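Local coordinates for protein copper induced nitroreductase D (Lactococcus lactis, PDB 4BNB) that binds flavin mononucleotide and is probably an FMN-dependent oxidoreductase of the nitroreductase family, at residues R10-L15 and A183-K188. Sequence-based numbering, arbitrary orientation.
Sequences RTIYAL and APAGEK. With FMN (flavin mononucleotide), chain B; YHX (4-nitroquinoline 1-oxide), chain D.
Gly186 O takes two donors: Arg10 NH2 at 2.8 Å and a water also held by Arg10 NH1. The NH2 comes from above the carbonyl plane. Here two loops of the nitroreductase fold run side by side, and one end of the pair holds the FMN phosphate. Arg10 NE gives a straighter bond to FMN O3P (2.7 Å, 160°), so one guanidinium ties the 183-188 loop to the phosphate. The backbone N of Thr11 also reaches O3P, and Thr11 OG1 binds O2P. Lys188 NZ binds O1P, 2.7 Å away. Arg10 and Lys188 lie against each other beside the phosphate, which probably offsets their charges. The guanidinium is sandwiched: Ala185 CB sits over the centre of one face, Lys188 CE over the other, offset toward its rim. Bends at chi2 (-68°) and chi3 (-55°) bring NE to the phosphate and the flat group under Ala185 CB. A leucine in place of this arginine would probably leave O3P with the Thr11 N-H but no cationic partner from this loop, and Gly186 O without its direct tie. Ile12 CD1 packs on Ala185 CB. A second water bridges Thr11 O and Gly186 N. The nitroquinoline lies over one face of the Tyr13 ring, with C09 above the ring centre, and Tyr13 OH donates to FMN O2 at 2.6 Å. At the far end, Ala14 CB meets Ala183 CB at 3.5 Å.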
ATOM      1  N   ARG A  10      -8.500 -10.876  -5.550  1.00  9.50           N
ATOM      2  CA  ARG A  10      -8.909 -10.334  -6.837  1.00  8.68           C
ATOM      3  C   ARG A  10     -10.095  -9.398  -6.664  1.00  9.34           C
ATOM      4  O   ARG A  10     -10.795  -9.436  -5.652  1.00 10.86           O
ATOM      5  CB  ARG A  10      -9.283 -11.456  -7.810  1.00 10.68           C
ATOM      6  CG  ARG A  10      -8.130 -12.378  -8.203  1.00 13.40           C
ATOM      7  CD  ARG A  10      -7.076 -11.673  -9.050  1.00 12.34           C
ATOM      8  NE  ARG A  10      -7.653 -11.057 -10.242  1.00 11.86           N
ATOM      9  CZ  ARG A  10      -7.990 -11.713 -11.347  1.00 15.14           C
ATOM     10  NH1 ARG A  10      -7.812 -13.024 -11.435  1.00 20.17           N
ATOM     11  NH2 ARG A  10      -8.516 -11.053 -12.368  1.00 16.62           N
ATOM     12  N   THR A  11     -10.310  -8.557  -7.666  1.00  9.22           N
ATOM     13  CA  THR A  11     -11.487  -7.713  -7.723  1.00 10.90           C
ATOM     14  C   THR A  11     -12.688  -8.578  -8.081  1.00 11.59           C
ATOM     15  O   THR A  11     -12.724  -9.199  -9.144  1.00 12.97           O
ATOM     16  CB  THR A  11     -11.309  -6.589  -8.757  1.00 10.68           C
ATOM     17  OG1 THR A  11     -10.360  -5.637  -8.260  1.00  9.64           O
ATOM     18  CG2 THR A  11     -12.629  -5.883  -9.041  1.00 10.39           C
ATOM     19  N   ILE A  12     -13.649  -8.636  -7.165  1.00  9.74           N
ATOM     20  CA  ILE A  12     -14.878  -9.393  -7.359  1.00 10.64           C
ATOM     21  C   ILE A  12     -16.053  -8.432  -7.282  1.00  9.48           C
ATOM     22  O   ILE A  12     -16.314  -7.848  -6.228  1.00 10.85           O
ATOM     23  CB  ILE A  12     -15.052 -10.467  -6.267  1.00 12.31           C
ATOM     24  CG1 ILE A  12     -13.842 -11.409  -6.238  1.00 11.71           C
ATOM     25  CG2 ILE A  12     -16.348 -11.241  -6.476  1.00 11.50           C
ATOM     26  CD1 ILE A  12     -13.680 -12.255  -7.488  1.00 14.75           C
ATOM     27  N   TYR A  13     -16.756  -8.265  -8.397  1.00 10.28           N
ATOM     28  CA  TYR A  13     -17.886  -7.341  -8.449  1.00 11.06           C
ATOM     29  C   TYR A  13     -19.198  -8.019  -8.059  1.00 12.16           C
ATOM     30  O   TYR A  13     -20.088  -7.379  -7.498  1.00 15.26           O
ATOM     31  CB  TYR A  13     -18.005  -6.716  -9.841  1.00 13.10           C
ATOM     32  CG  TYR A  13     -16.884  -5.752 -10.158  1.00 12.40           C
ATOM     33  CD1 TYR A  13     -16.697  -4.605  -9.398  1.00 11.47           C
ATOM     34  CD2 TYR A  13     -16.017  -5.984 -11.218  1.00 12.32           C
ATOM     35  CE1 TYR A  13     -15.674  -3.718  -9.679  1.00 13.65           C
ATOM     36  CE2 TYR A  13     -14.990  -5.101 -11.508  1.00 11.62           C
ATOM     37  CZ  TYR A  13     -14.825  -3.970 -10.735  1.00 14.81           C
ATOM     38  OH  TYR A  13     -13.808  -3.085 -11.019  1.00 14.99           O
ATOM     39  N   ALA A  14     -19.313  -9.308  -8.357  1.00 11.85           N
ATOM     40  CA  ALA A  14     -20.518 -10.064  -8.038  1.00 11.87           C
ATOM     41  C   ALA A  14     -20.446 -10.578  -6.606  1.00 13.25           C
ATOM     42  O   ALA A  14     -19.871 -11.638  -6.341  1.00 13.26           O
ATOM     43  CB  ALA A  14     -20.689 -11.219  -9.008  1.00 15.58           C
ATOM     44  N   LEU A  15     -21.036  -9.819  -5.688  1.00 10.50           N
ATOM     45  CA  LEU A  15     -20.952 -10.123  -4.265  1.00 10.21           C
ATOM     46  C   LEU A  15     -22.328 -10.342  -3.642  1.00 12.05           C
ATOM     47  O   LEU A  15     -23.318  -9.736  -4.060  1.00 14.70           O
ATOM     48  CB  LEU A  15     -20.232  -8.990  -3.530  1.00  9.76           C
ATOM     49  CG  LEU A  15     -18.769  -8.771  -3.920  1.00 10.88           C
ATOM     50  CD1 LEU A  15     -18.221  -7.518  -3.254  1.00 12.36           C
ATOM     51  CD2 LEU A  15     -17.924  -9.984  -3.560  1.00 12.95           C
ATOM     52  N   ALA A 183     -19.644 -14.684  -8.501  1.00 14.69           N
ATOM     53  CA  ALA A 183     -19.108 -14.962  -9.828  1.00 16.41           C
ATOM     54  C   ALA A 183     -17.603 -14.738  -9.792  1.00 13.97           C
ATOM     55  O   ALA A 183     -17.122 -13.903  -9.029  1.00 16.19           O
ATOM     56  CB  ALA A 183     -19.760 -14.073 -10.877  1.00 19.18           C
ATOM     57  N   PRO A 184     -16.850 -15.489 -10.609  1.00 17.39           N
ATOM     58  CA  PRO A 184     -15.385 -15.419 -10.567  1.00 18.48           C
ATOM     59  C   PRO A 184     -14.833 -14.089 -11.069  1.00 20.64           C
ATOM     60  O   PRO A 184     -15.524 -13.353 -11.775  1.00 15.99           O
ATOM     61  CB  PRO A 184     -14.954 -16.557 -11.496  1.00 26.38           C
ATOM     62  CG  PRO A 184     -16.094 -16.731 -12.434  1.00 35.21           C
ATOM     63  CD  PRO A 184     -17.331 -16.419 -11.646  1.00 23.11           C
ATOM     64  N   ALA A 185     -13.592 -13.791 -10.694  1.00 17.37           N
ATOM     65  CA  ALA A 185     -12.907 -12.606 -11.186  1.00 16.42           C
ATOM     66  C   ALA A 185     -12.789 -12.682 -12.700  1.00 18.84           C
ATOM     67  O   ALA A 185     -12.794 -13.768 -13.278  1.00 22.80           O
ATOM     68  CB  ALA A 185     -11.529 -12.495 -10.557  1.00 20.70           C
ATOM     69  N   GLY A 186     -12.676 -11.526 -13.340  1.00 19.58           N
ATOM     70  CA  GLY A 186     -12.488 -11.478 -14.776  1.00 20.84           C
ATOM     71  C   GLY A 186     -11.061 -11.812 -15.164  1.00 15.63           C
ATOM     72  O   GLY A 186     -10.230 -12.136 -14.315  1.00 22.58           O
ATOM     73  N   GLU A 187     -10.778 -11.733 -16.459  1.00 23.16           N
ATOM     74  CA  GLU A 187      -9.429 -11.952 -16.965  1.00 19.22           C
ATOM     75  C   GLU A 187      -8.544 -10.760 -16.619  1.00 16.00           C
ATOM     76  O   GLU A 187      -9.024  -9.629 -16.526  1.00 22.28           O
ATOM     77  CB  GLU A 187      -9.466 -12.153 -18.476  1.00 22.57           C
ATOM     78  CG  GLU A 187     -10.106 -13.461 -18.908  1.00 26.03           C
ATOM     79  CD  GLU A 187     -10.348 -13.525 -20.404  1.00 36.44           C
ATOM     80  OE1 GLU A 187      -9.950 -12.579 -21.119  1.00 33.36           O
ATOM     81  OE2 GLU A 187     -10.938 -14.525 -20.863  1.00 37.95           O
ATOM     82  N   LYS A 188      -7.255 -11.018 -16.419  1.00 19.22           N
ATOM     83  CA  LYS A 188      -6.304  -9.955 -16.109  1.00 16.39           C
ATOM     84  C   LYS A 188      -4.962 -10.206 -16.786  1.00 14.78           C
ATOM     85  O   LYS A 188      -4.453 -11.325 -16.783  1.00 20.41           O
ATOM     86  CB  LYS A 188      -6.106  -9.829 -14.594  1.00 19.11           C
ATOM     87  CG  LYS A 188      -5.148  -8.713 -14.204  1.00 16.49           C
ATOM     88  CD  LYS A 188      -5.130  -8.461 -12.701  1.00 19.92           C
ATOM     89  CE  LYS A 188      -4.507  -9.617 -11.941  1.00 19.28           C
ATOM     90  NZ  LYS A 188      -4.137  -9.219 -10.553  1.00 12.92           N
TER
HETATM   91  N1  FMN B 504     -11.631  -0.889  -9.032  1.00  9.58           N
HETATM   92  C2  FMN B 504     -12.985  -0.258  -9.222  1.00 12.59           C
HETATM   93  O2  FMN B 504     -13.873  -0.910  -9.656  1.00 12.74           O
HETATM   94  N3  FMN B 504     -13.183   1.124  -8.885  1.00 15.69           N
HETATM   95  C4  FMN B 504     -12.158   1.889  -8.384  1.00 15.10           C
HETATM   96  O4  FMN B 504     -12.354   3.010  -8.039  1.00 14.36           O
HETATM   97  C4A FMN B 504     -10.835   1.277  -8.203  1.00 10.06           C
HETATM   98  N5  FMN B 504      -9.863   1.963  -7.762  1.00 10.58           N
HETATM   99  C5A FMN B 504      -8.572   1.279  -7.389  1.00  9.92           C
HETATM  100  C6  FMN B 504      -7.495   2.076  -6.673  1.00 10.89           C
HETATM  101  C7  FMN B 504      -6.360   1.498  -6.320  1.00 11.40           C
HETATM  102  C7M FMN B 504      -5.288   2.317  -5.609  1.00 12.11           C
HETATM  103  C8  FMN B 504      -6.128   0.016  -6.631  1.00 15.43           C
HETATM  104  C8M FMN B 504      -4.832  -0.643  -6.172  1.00 15.56           C
HETATM  105  C9  FMN B 504      -7.060  -0.685  -7.267  1.00 13.17           C
HETATM  106  C9A FMN B 504      -8.369  -0.019  -7.679  1.00 12.24           C
HETATM  107  N10 FMN B 504      -9.389  -0.763  -8.377  1.00 10.93           N
HETATM  108  C10 FMN B 504     -10.636  -0.167  -8.557  1.00  8.75           C
HETATM  109  C1' FMN B 504      -9.198  -2.164  -8.707  1.00  9.78           C
HETATM  110  C2' FMN B 504      -8.170  -2.307  -9.830  1.00 10.68           C
HETATM  111  O2' FMN B 504      -8.733  -1.929 -11.058  1.00 11.46           O
HETATM  112  C3' FMN B 504      -7.731  -3.770  -9.855  1.00  9.69           C
HETATM  113  O3' FMN B 504      -7.073  -4.012  -8.640  1.00  8.72           O
HETATM  114  C4' FMN B 504      -6.787  -4.065 -11.024  1.00 10.12           C
HETATM  115  O4' FMN B 504      -7.482  -4.004 -12.242  1.00 10.40           O
HETATM  116  C5' FMN B 504      -6.191  -5.463 -10.849  1.00 10.00           C
HETATM  117  O5' FMN B 504      -7.216  -6.421 -10.798  1.00 10.32           O
HETATM  118  P   FMN B 504      -7.403  -7.396  -9.484  1.00  9.65           P
HETATM  119  O1P FMN B 504      -6.128  -8.055  -9.196  1.00 11.31           O
HETATM  120  O2P FMN B 504      -7.842  -6.486  -8.195  1.00  9.55           O
HETATM  121  O3P FMN B 504      -8.565  -8.500  -9.846  1.00 11.58           O
HETATM  122  O01 YHX D1204     -21.845  -4.927 -10.594  0.83 62.04           O
HETATM  123  N02 YHX D1204     -20.948  -3.991 -10.550  0.83 61.58           N
HETATM  124  O03 YHX D1204     -21.006  -3.172  -9.649  0.83 46.51           O
HETATM  125  C04 YHX D1204     -19.929  -3.968 -11.565  0.83 32.76           C
HETATM  126  C05 YHX D1204     -19.915  -5.023 -12.488  0.83 40.95           C
HETATM  127  C06 YHX D1204     -18.956  -5.072 -13.501  0.83 32.65           C
HETATM  128  N07 YHX D1204     -18.032  -4.111 -13.608  0.83 35.40           N
HETATM  129  O08 YHX D1204     -17.148  -4.172 -14.554  0.83 40.25           O
HETATM  130  C09 YHX D1204     -18.007  -3.055 -12.724  0.83 22.55           C
HETATM  131  C10 YHX D1204     -18.915  -2.942 -11.707  0.83 35.81           C
HETATM  132  C11 YHX D1204     -18.815  -1.811 -10.831  0.83 33.54           C
HETATM  133  C12 YHX D1204     -17.819  -0.852 -11.014  0.83 32.77           C
HETATM  134  C13 YHX D1204     -16.900  -0.981 -12.054  0.83 44.91           C
HETATM  135  C14 YHX D1204     -16.985  -2.072 -12.908  0.83 34.14           C
HETATM  136  O   HOH W   1      -8.489 -14.765 -13.734  1.00 45.27           O
HETATM  137  O   HOH W   2     -12.054  -9.067 -11.764  1.00 20.92           O
HETATM  138  O   HOH W   3     -17.369 -11.197  -9.881  1.00 15.52           O